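Local atomic coordinates of nitrite transporter NirC (Salmonella enterica subsp. enterica serovar Typhimurium, PDB entry 4FC4), a protein that carries nitrite into and out of the cell across the cytoplasmic membrane, as a pentameric channel of the formate/nitrite transporter (FNT) family. Residues A144-P149 / A220-N225; S140-K145 / T203-S208; N12-A17 / A93-H98. All coordinates share one frame; numbering follows the deposited sequence.

Interaction 1: A144-P149 / A220-N225; sequences AKTTAP and AGIGHN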
loop_
_atom_site.group_PDB
_atom_site.type_symbol
_atom_site.label_atom_id
_atom_site.label_comp_id
_atom_site.label_asym_id
_atom_site.label_seq_id
_atom_site.Cartn_x
_atom_site.Cartn_y
_atom_site.Cartn_z
ATOM N N ALA B 144 -20.705 -11.800 24.318
ATOM C CA ALA B 144 -20.438 -10.483 24.918
ATOM C C ALA B 144 -21.303 -9.401 24.237
ATOM O O ALA B 144 -21.825 -8.488 24.902
ATOM C CB ALA B 144 -18.930 -10.129 24.953
ATOM N N LYS B 145 -21.517 -9.540 22.928
ATOM C CA LYS B 145 -22.317 -8.539 22.208
ATOM C C LYS B 145 -23.772 -8.631 22.636
ATOM O O LYS B 145 -24.455 -7.606 22.652
ATOM C CB LYS B 145 -22.208 -8.671 20.707
ATOM C CG LYS B 145 -20.917 -8.129 20.097
ATOM C CD LYS B 145 -20.741 -8.719 18.705
ATOM C CE LYS B 145 -19.567 -8.138 17.945
ATOM N NZ LYS B 145 -19.767 -6.702 17.728
ATOM N N THR B 146 -24.222 -9.834 23.018
ATOM C CA THR B 146 -25.645 -10.023 23.286
ATOM C C THR B 146 -26.083 -9.624 24.678
ATOM O O THR B 146 -27.260 -9.327 24.895
ATOM C CB THR B 146 -26.107 -11.489 23.079
ATOM O OG1 THR B 146 -25.472 -12.346 24.054
ATOM C CG2 THR B 146 -25.822 -11.956 21.655
ATOM N N THR B 147 -25.170 -9.712 25.646
ATOM C CA THR B 147 -25.517 -9.375 27.050
ATOM C C THR B 147 -25.138 -7.931 27.426
ATOM O O THR B 147 -25.429 -7.523 28.529
ATOM C CB THR B 147 -24.841 -10.311 28.070
ATOM O OG1 THR B 147 -23.428 -10.130 27.966
ATOM C CG2 THR B 147 -25.180 -11.773 27.780
ATOM N N ALA B 148 -24.467 -7.207 26.525
ATOM C CA ALA B 148 -24.106 -5.793 26.688
ATOM C C ALA B 148 -25.327 -4.843 26.940
ATOM O O ALA B 148 -26.397 -5.054 26.389
ATOM C CB ALA B 148 -23.255 -5.338 25.474
ATOM N N PRO B 149 -25.177 -3.771 27.751
ATOM C CA PRO B 149 -26.354 -2.849 27.945
ATOM C C PRO B 149 -26.880 -2.117 26.681
ATOM O O PRO B 149 -26.102 -1.760 25.778
ATOM C CB PRO B 149 -25.807 -1.802 28.956
ATOM C CG PRO B 149 -24.658 -2.482 29.635
ATOM C CD PRO B 149 -24.004 -3.292 28.520
ATOM N N ALA B 220 -33.221 -14.288 22.044
ATOM C CA ALA B 220 -33.507 -13.050 22.767
ATOM C C ALA B 220 -32.221 -12.170 22.923
ATOM O O ALA B 220 -32.256 -10.963 22.643
ATOM C CB ALA B 220 -34.175 -13.353 24.095
ATOM N N GLY B 221 -31.090 -12.772 23.290
ATOM C CA GLY B 221 -29.814 -12.055 23.259
ATOM C C GLY B 221 -29.469 -11.459 21.904
ATOM O O GLY B 221 -29.039 -10.280 21.806
ATOM N N ILE B 222 -29.644 -12.258 20.843
ATOM C CA ILE B 222 -29.353 -11.768 19.489
ATOM C C ILE B 222 -30.277 -10.592 19.120
ATOM O O ILE B 222 -29.812 -9.555 18.676
ATOM C CB ILE B 222 -29.394 -12.874 18.425
ATOM C CG1 ILE B 222 -28.259 -13.877 18.669
ATOM C CG2 ILE B 222 -29.241 -12.256 17.031
ATOM C CD1 ILE B 222 -28.395 -15.195 17.931
ATOM N N GLY B 223 -31.575 -10.729 19.378
ATOM C CA GLY B 223 -32.521 -9.680 19.066
ATOM C C GLY B 223 -32.266 -8.406 19.842
ATOM O O GLY B 223 -32.399 -7.305 19.310
ATOM N N HIS B 224 -31.904 -8.567 21.111
ATOM C CA HIS B 224 -31.464 -7.460 21.976
ATOM C C HIS B 224 -30.355 -6.627 21.360
ATOM O O HIS B 224 -30.492 -5.412 21.255
ATOM C CB HIS B 224 -31.042 -7.976 23.358
ATOM C CG HIS B 224 -30.502 -6.891 24.253
ATOM N ND1 HIS B 224 -31.298 -6.008 24.876
ATOM C CD2 HIS B 224 -29.222 -6.544 24.586
ATOM C CE1 HIS B 224 -30.559 -5.151 25.594
ATOM N NE2 HIS B 224 -29.297 -5.466 25.412
ATOM N N ASN B 225 -29.249 -7.255 20.964
ATOM C CA ASN B 225 -28.141 -6.516 20.257
ATOM C C ASN B 225 -28.581 -5.858 18.941
ATOM O O ASN B 225 -28.393 -4.665 18.776
ATOM C CB ASN B 225 -26.948 -7.416 19.983
ATOM C CG ASN B 225 -25.825 -6.708 19.194
ATOM O OD1 ASN B 225 -25.940 -6.499 17.980
ATOM N ND2 ASN B 225 -24.729 -6.349 19.891
#
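Thr146 lays its CB and CG2 against the Gly221 peptide, with CB 3.4 Å from Gly221 O. It does so at the C-terminal end of the short helix 137-147, which meets the first turns of helix 219-248, the last helix of the aquaporin-like FNT fold. Gly221 has no side chain between the two backbones, so Thr146 CA and Gly221 CA come within 4.6 Å. Thr146 CG2 sits beside its own backbone N, anti to the carbonyl carbon, and faces the helix 219-248 backbone and Ile222. OG1 takes the crowded position between N and C and hydrogen-bonds Leu143 O one turn back.

Two polar side chains of helix 219-248 serve the carbonyls at and just beyond this helix end. Asn225, its CG anti to the backbone N, sends ND2 to Lys145 O at 3.0 Å in a nearly straight bond (160° at the hydrogen). The acceptor lies close to the amide plane, but ND2 stands 55° above the carbonyl plane, over the C=O rather than on a lone pair. The residue four places on from Lys145 is Pro149, which has no N-H to offer this oxygen. Asn225 ND2 also bonds Glu196, whose other carboxylate oxygen forms a salt bridge with Lys145 NZ; the shared acid would fix the amide's rotation and hold the lysine end close by. Pro149 itself is the N-cap residue of helix 150-172, whose Leu153 touches Ala148, His224 and Asn225.

The His224 ring, also anti to its backbone N, reaches past Thr146 O, which lies 3.4 Å from His224 CD2. Trp228 meets this imidazole edge-to-face. At the ring edge His224 NE2 donates to Ala148 O at 3.1 Å, in the ring plane and almost along the C=O axis (171°).

Interaction 2: S140-K145 / T203-S208; sequences SVALAK and TLFALS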
loop_
_atom_site.group_PDB
_atom_site.type_symbol
_atom_site.label_atom_id
_atom_site.label_comp_id
_atom_site.label_asym_id
_atom_site.label_seq_id
_atom_site.Cartn_x
_atom_site.Cartn_y
_atom_site.Cartn_z
ATOM N N SER B 140 -17.280 -16.347 22.085
ATOM C CA SER B 140 -17.109 -15.441 23.197
ATOM C C SER B 140 -17.459 -13.998 22.777
ATOM O O SER B 140 -18.067 -13.238 23.540
ATOM C CB SER B 140 -15.742 -15.584 23.822
ATOM O OG SER B 140 -14.748 -15.357 22.861
ATOM N N VAL B 141 -17.151 -13.618 21.545
ATOM C CA VAL B 141 -17.495 -12.247 21.106
ATOM C C VAL B 141 -19.015 -12.066 20.889
ATOM O O VAL B 141 -19.569 -11.058 21.306
ATOM C CB VAL B 141 -16.629 -11.786 19.896
ATOM C CG1 VAL B 141 -17.000 -10.383 19.407
ATOM C CG2 VAL B 141 -15.193 -11.807 20.309
ATOM N N ALA B 142 -19.691 -13.064 20.305
ATOM C CA ALA B 142 -21.157 -12.993 20.057
ATOM C C ALA B 142 -21.890 -12.857 21.364
ATOM O O ALA B 142 -22.761 -11.990 21.507
ATOM C CB ALA B 142 -21.654 -14.217 19.310
ATOM N N LEU B 143 -21.499 -13.691 22.334
ATOM C CA LEU B 143 -22.150 -13.687 23.659
ATOM C C LEU B 143 -21.939 -12.319 24.337
ATOM O O LEU B 143 -22.894 -11.715 24.785
ATOM C CB LEU B 143 -21.681 -14.871 24.530
ATOM C CG LEU B 143 -22.056 -14.860 26.026
ATOM C CD1 LEU B 143 -23.546 -15.092 26.249
ATOM C CD2 LEU B 143 -21.226 -15.870 26.849
ATOM N N ALA B 144 -20.705 -11.800 24.318
ATOM C CA ALA B 144 -20.438 -10.483 24.918
ATOM C C ALA B 144 -21.303 -9.401 24.237
ATOM O O ALA B 144 -21.825 -8.488 24.902
ATOM C CB ALA B 144 -18.930 -10.129 24.953
ATOM N N LYS B 145 -21.517 -9.540 22.928
ATOM C CA LYS B 145 -22.317 -8.539 22.208
ATOM C C LYS B 145 -23.772 -8.631 22.636
ATOM O O LYS B 145 -24.455 -7.606 22.652
ATOM C CB LYS B 145 -22.208 -8.671 20.707
ATOM C CG LYS B 145 -20.917 -8.129 20.097
ATOM C CD LYS B 145 -20.741 -8.719 18.705
ATOM C CE LYS B 145 -19.567 -8.138 17.945
ATOM N NZ LYS B 145 -19.767 -6.702 17.728
ATOM N N THR B 203 -24.206 -11.729 10.668
ATOM C CA THR B 203 -23.410 -12.891 10.287
ATOM C C THR B 203 -22.760 -13.506 11.548
ATOM O O THR B 203 -22.746 -14.720 11.753
ATOM C CB THR B 203 -22.331 -12.574 9.198
ATOM O OG1 THR B 203 -22.958 -12.311 7.931
ATOM C CG2 THR B 203 -21.436 -13.790 8.986
ATOM N N LEU B 204 -22.213 -12.667 12.419
ATOM C CA LEU B 204 -21.534 -13.202 13.589
ATOM C C LEU B 204 -22.540 -14.014 14.387
ATOM O O LEU B 204 -22.237 -15.145 14.828
ATOM C CB LEU B 204 -20.963 -12.091 14.445
ATOM C CG LEU B 204 -20.248 -12.676 15.647
ATOM C CD1 LEU B 204 -19.001 -13.476 15.249
ATOM C CD2 LEU B 204 -19.958 -11.500 16.552
ATOM N N PHE B 205 -23.736 -13.441 14.567
ATOM C CA PHE B 205 -24.731 -14.101 15.366
ATOM C C PHE B 205 -25.144 -15.425 14.784
ATOM O O PHE B 205 -25.425 -16.361 15.540
ATOM C CB PHE B 205 -25.925 -13.205 15.663
ATOM C CG PHE B 205 -25.599 -12.045 16.587
ATOM C CD1 PHE B 205 -24.756 -12.205 17.655
ATOM C CD2 PHE B 205 -26.128 -10.778 16.367
ATOM C CE1 PHE B 205 -24.448 -11.136 18.491
ATOM C CE2 PHE B 205 -25.832 -9.707 17.204
ATOM C CZ PHE B 205 -24.986 -9.886 18.267
ATOM N N ALA B 206 -25.112 -15.540 13.447
ATOM C CA ALA B 206 -25.628 -16.740 12.789
ATOM C C ALA B 206 -24.543 -17.838 12.908
ATOM O O ALA B 206 -24.829 -19.018 13.249
ATOM C CB ALA B 206 -26.059 -16.437 11.348
ATOM N N LEU B 207 -23.303 -17.428 12.695
ATOM C CA LEU B 207 -22.144 -18.290 12.877
ATOM C C LEU B 207 -22.060 -18.893 14.287
ATOM O O LEU B 207 -21.866 -20.094 14.447
ATOM C CB LEU B 207 -20.879 -17.466 12.630
ATOM C CG LEU B 207 -20.546 -17.098 11.189
ATOM C CD1 LEU B 207 -19.310 -16.225 11.219
ATOM C CD2 LEU B 207 -20.363 -18.347 10.306
ATOM N N SER B 208 -22.191 -18.070 15.322
ATOM C CA SER B 208 -22.219 -18.635 16.644
ATOM C C SER B 208 -23.453 -19.536 16.826
ATOM O O SER B 208 -23.366 -20.630 17.438
ATOM C CB SER B 208 -22.132 -17.563 17.729
ATOM O OG SER B 208 -22.102 -18.223 18.982
#
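Ala142 points its methyl at segment 203-208 and meets three residues there. Ala142 CB lies 3.7 Å from Ser208 CB and 4.1 Å from Phe205 CD1, and Leu204 CG is only slightly farther. The Phe205 ring presents its edge: CE1 approaches Ala142 O to 3.6 Å, the oxygen lying in the ring plane, while CZ abuts Lys145 CB at 3.9 Å. Phe205 CG stands beside its own backbone N, anti to the carbonyl carbon (chi1 -68°), which swings the ring along helix 198-209 toward the Lys145 end of the contact. Leu204 does the opposite: CG is anti to the backbone N, and the chain extends straight across the gap. Leu204 CD2 touches Lys145 CD at 3.6 Å, the two side chains crossing at about a right angle, and Val141 CG1 borders the same methyl more loosely.

The aliphatic part of Lys145 is therefore apolar packing material, and the chain turns only at chi4 (-62°), toward Glu196. Farther out, Phe46 of helix 24-51 rests on both Val141 and Leu204, closing that flank. On the Ser208 side Tyr217 covers Ala142 and Ser208, and its OH donates to Phe205 O.

The short-segment axes pass 9.4 Å apart at a steep 119°, and Leu204 and Phe205 bridge the gap around Ala142. This is helix packing in an FNT protomer: the short helix 137-147, preceding helix 150-172, lies across helix 198-209, the second half of a transmembrane helix interrupted after residue 192, as is characteristic of this fold.

Interaction 3: N12-A17 / A93-H98; sequences NAARIA and AGTISH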
loop_
_atom_site.group_PDB
_atom_site.type_symbol
_atom_site.label_atom_id
_atom_site.label_comp_id
_atom_site.label_asym_id
_atom_site.label_seq_id
_atom_site.Cartn_x
_atom_site.Cartn_y
_atom_site.Cartn_z
ATOM N N ASN B 12 -29.346 8.478 -5.784
ATOM C CA ASN B 12 -29.301 7.094 -5.365
ATOM C C ASN B 12 -30.577 6.642 -4.592
ATOM O O ASN B 12 -31.070 5.513 -4.722
ATOM C CB ASN B 12 -28.066 6.896 -4.541
ATOM C CG ASN B 12 -27.736 5.438 -4.331
ATOM O OD1 ASN B 12 -27.836 4.615 -5.240
ATOM N ND2 ASN B 12 -27.354 5.107 -3.120
ATOM N N ALA B 13 -31.131 7.540 -3.796
ATOM C CA ALA B 13 -32.269 7.195 -2.999
ATOM C C ALA B 13 -33.492 6.943 -3.895
ATOM O O ALA B 13 -34.235 5.960 -3.660
ATOM C CB ALA B 13 -32.509 8.281 -1.982
ATOM N N ALA B 14 -33.690 7.801 -4.912
ATOM C CA ALA B 14 -34.744 7.579 -5.946
ATOM C C ALA B 14 -34.558 6.270 -6.716
ATOM O O ALA B 14 -35.532 5.575 -7.015
ATOM C CB ALA B 14 -34.924 8.779 -6.911
ATOM N N ARG B 15 -33.313 5.923 -6.987
ATOM C CA ARG B 15 -32.972 4.672 -7.656
ATOM C C ARG B 15 -33.306 3.483 -6.797
ATOM O O ARG B 15 -33.833 2.503 -7.324
ATOM C CB ARG B 15 -31.476 4.617 -8.008
ATOM C CG ARG B 15 -31.113 3.452 -8.921
ATOM C CD ARG B 15 -29.627 3.110 -8.891
ATOM N NE ARG B 15 -29.041 3.031 -7.548
ATOM C CZ ARG B 15 -29.025 1.934 -6.766
ATOM N NH1 ARG B 15 -29.615 0.807 -7.154
ATOM N NH2 ARG B 15 -28.458 1.966 -5.563
ATOM N N ILE B 16 -32.966 3.567 -5.495
ATOM C CA ILE B 16 -33.316 2.537 -4.517
ATOM C C ILE B 16 -34.847 2.376 -4.457
ATOM O O ILE B 16 -35.369 1.270 -4.560
ATOM C CB ILE B 16 -32.736 2.869 -3.128
ATOM C CG1 ILE B 16 -31.209 2.699 -3.102
ATOM C CG2 ILE B 16 -33.394 2.024 -2.020
ATOM C CD1 ILE B 16 -30.566 3.397 -1.918
ATOM N N ALA B 17 -35.553 3.502 -4.343
ATOM C CA ALA B 17 -36.989 3.529 -4.406
ATOM C C ALA B 17 -37.537 2.888 -5.661
ATOM O O ALA B 17 -38.542 2.161 -5.578
ATOM C CB ALA B 17 -37.489 4.949 -4.301
ATOM N N ALA B 93 -33.821 16.239 -0.068
ATOM C CA ALA B 93 -33.760 16.815 -1.417
ATOM C C ALA B 93 -35.101 16.817 -2.143
ATOM O O ALA B 93 -35.267 17.513 -3.140
ATOM C CB ALA B 93 -32.753 16.058 -2.247
ATOM N N GLY B 94 -36.057 16.041 -1.650
ATOM C CA GLY B 94 -37.378 15.939 -2.283
ATOM C C GLY B 94 -37.453 14.846 -3.338
ATOM O O GLY B 94 -38.444 14.738 -4.002
ATOM N N THR B 95 -36.417 14.012 -3.496
ATOM C CA THR B 95 -36.479 12.937 -4.516
ATOM C C THR B 95 -37.322 11.698 -4.125
ATOM O O THR B 95 -37.776 10.937 -4.988
ATOM C CB THR B 95 -35.092 12.489 -4.986
ATOM O OG1 THR B 95 -34.433 11.852 -3.900
ATOM C CG2 THR B 95 -34.256 13.664 -5.532
ATOM N N ILE B 96 -37.518 11.503 -2.832
ATOM C CA ILE B 96 -38.408 10.473 -2.317
ATOM C C ILE B 96 -39.182 11.071 -1.128
ATOM O O ILE B 96 -38.771 12.115 -0.610
ATOM C CB ILE B 96 -37.617 9.236 -1.864
ATOM C CG1 ILE B 96 -36.635 9.608 -0.744
ATOM C CG2 ILE B 96 -36.865 8.611 -3.050
ATOM C CD1 ILE B 96 -36.182 8.425 0.073
ATOM N N SER B 97 -40.286 10.438 -0.701
ATOM C CA SER B 97 -41.044 10.879 0.484
ATOM C C SER B 97 -40.545 10.224 1.783
ATOM O O SER B 97 -39.874 9.189 1.729
ATOM C CB SER B 97 -42.533 10.568 0.311
ATOM O OG SER B 97 -42.733 9.177 0.444
ATOM N N HIS B 98 -40.869 10.845 2.931
ATOM C CA HIS B 98 -40.712 10.271 4.281
ATOM C C HIS B 98 -41.221 8.850 4.251
ATOM O O HIS B 98 -40.563 7.922 4.765
ATOM C CB HIS B 98 -41.534 11.053 5.342
ATOM C CG HIS B 98 -40.855 12.304 5.904
ATOM N ND1 HIS B 98 -41.321 13.563 5.662
ATOM C CD2 HIS B 98 -39.739 12.454 6.763
ATOM C CE1 HIS B 98 -40.542 14.467 6.310
ATOM N NE2 HIS B 98 -39.570 13.788 6.981
#
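Ile96 adopts the less common chi1 of 61°, which puts CG1 in the crowded position between backbone N and carbonyl carbon and leaves CG2 anti to that carbon. CG2 then spans one turn of helix 3-22, from Ala14 to Ala17, while CD1 turns to Ala13. Ile96 CG2 rests on the backbone of Ala14, 3.7 Å from Ala14 CA, and reaches Ala17 CB at 3.9 Å. The longer branch runs on extended (chi2 160°), so that Ile96 CD1 lies 4.2 Å from Ala13 CB.

Thr95 has the same kind of first torsion (chi1 67°), its OG1 between N and C and CG2 beside the backbone N. The hydroxyl hydrogen-bonds Ala10 O, one turn before Ala14 in helix 3-22, while Thr95 CB meets Ala14 CB at 4.2 Å.

Here the N-terminal helix 3-22, which in FNT proteins lies at the cytoplasmic side, packs on the linker between helices 80-93 and 98-125. Both flanking helices have marked ends at the linker. Gly94 ends the first helix in a Schellman motif, its positive phi natural for glycine, and Ser97 is the N-cap of the next, with OG bonded to Gln100 N. Leu87 and Ile104 from these two helices also touch Ala13 and Ala17, respectively.

On the side of helix 3-22 turned from the linker, Arg15 curls back at chi3 to Asn12. Two nitrogens grip the single atom Asn12 OD1 side-on, at 3.0 Å from Arg15 NE and 2.7 Å from Arg15 NH2. OD1 lies in the guanidinium plane, the NH2 bond falls on one of its lone pairs, and NH2 also forms a salt bridge with Glu78.

Interactions 1 and 2 are neighbours, with centres 9 Å apart, and both draw on helix 137-147; they share Ala144 and Lys145. Phe205 joins them: beyond its contacts in interaction 2, its ring packs on Thr146 CG2 (3.5 Å from Phe205 CE1) and Ile222 CG2 (3.5 Å from Phe205 CD2). Helices 137-147, 198-209 and 219-248 thus meet around one phenylalanine. Glu196, in the break between helices 177-192 and 198-209, further ties interaction 1 to the helix pair of interaction 2. Interaction 3 stands apart, its centre 33 Å from that of interaction 1 and 34 Å from that of interaction 2, across the chain's centre from the latter. No neighbouring subunit of the pentamer touches any of these segments.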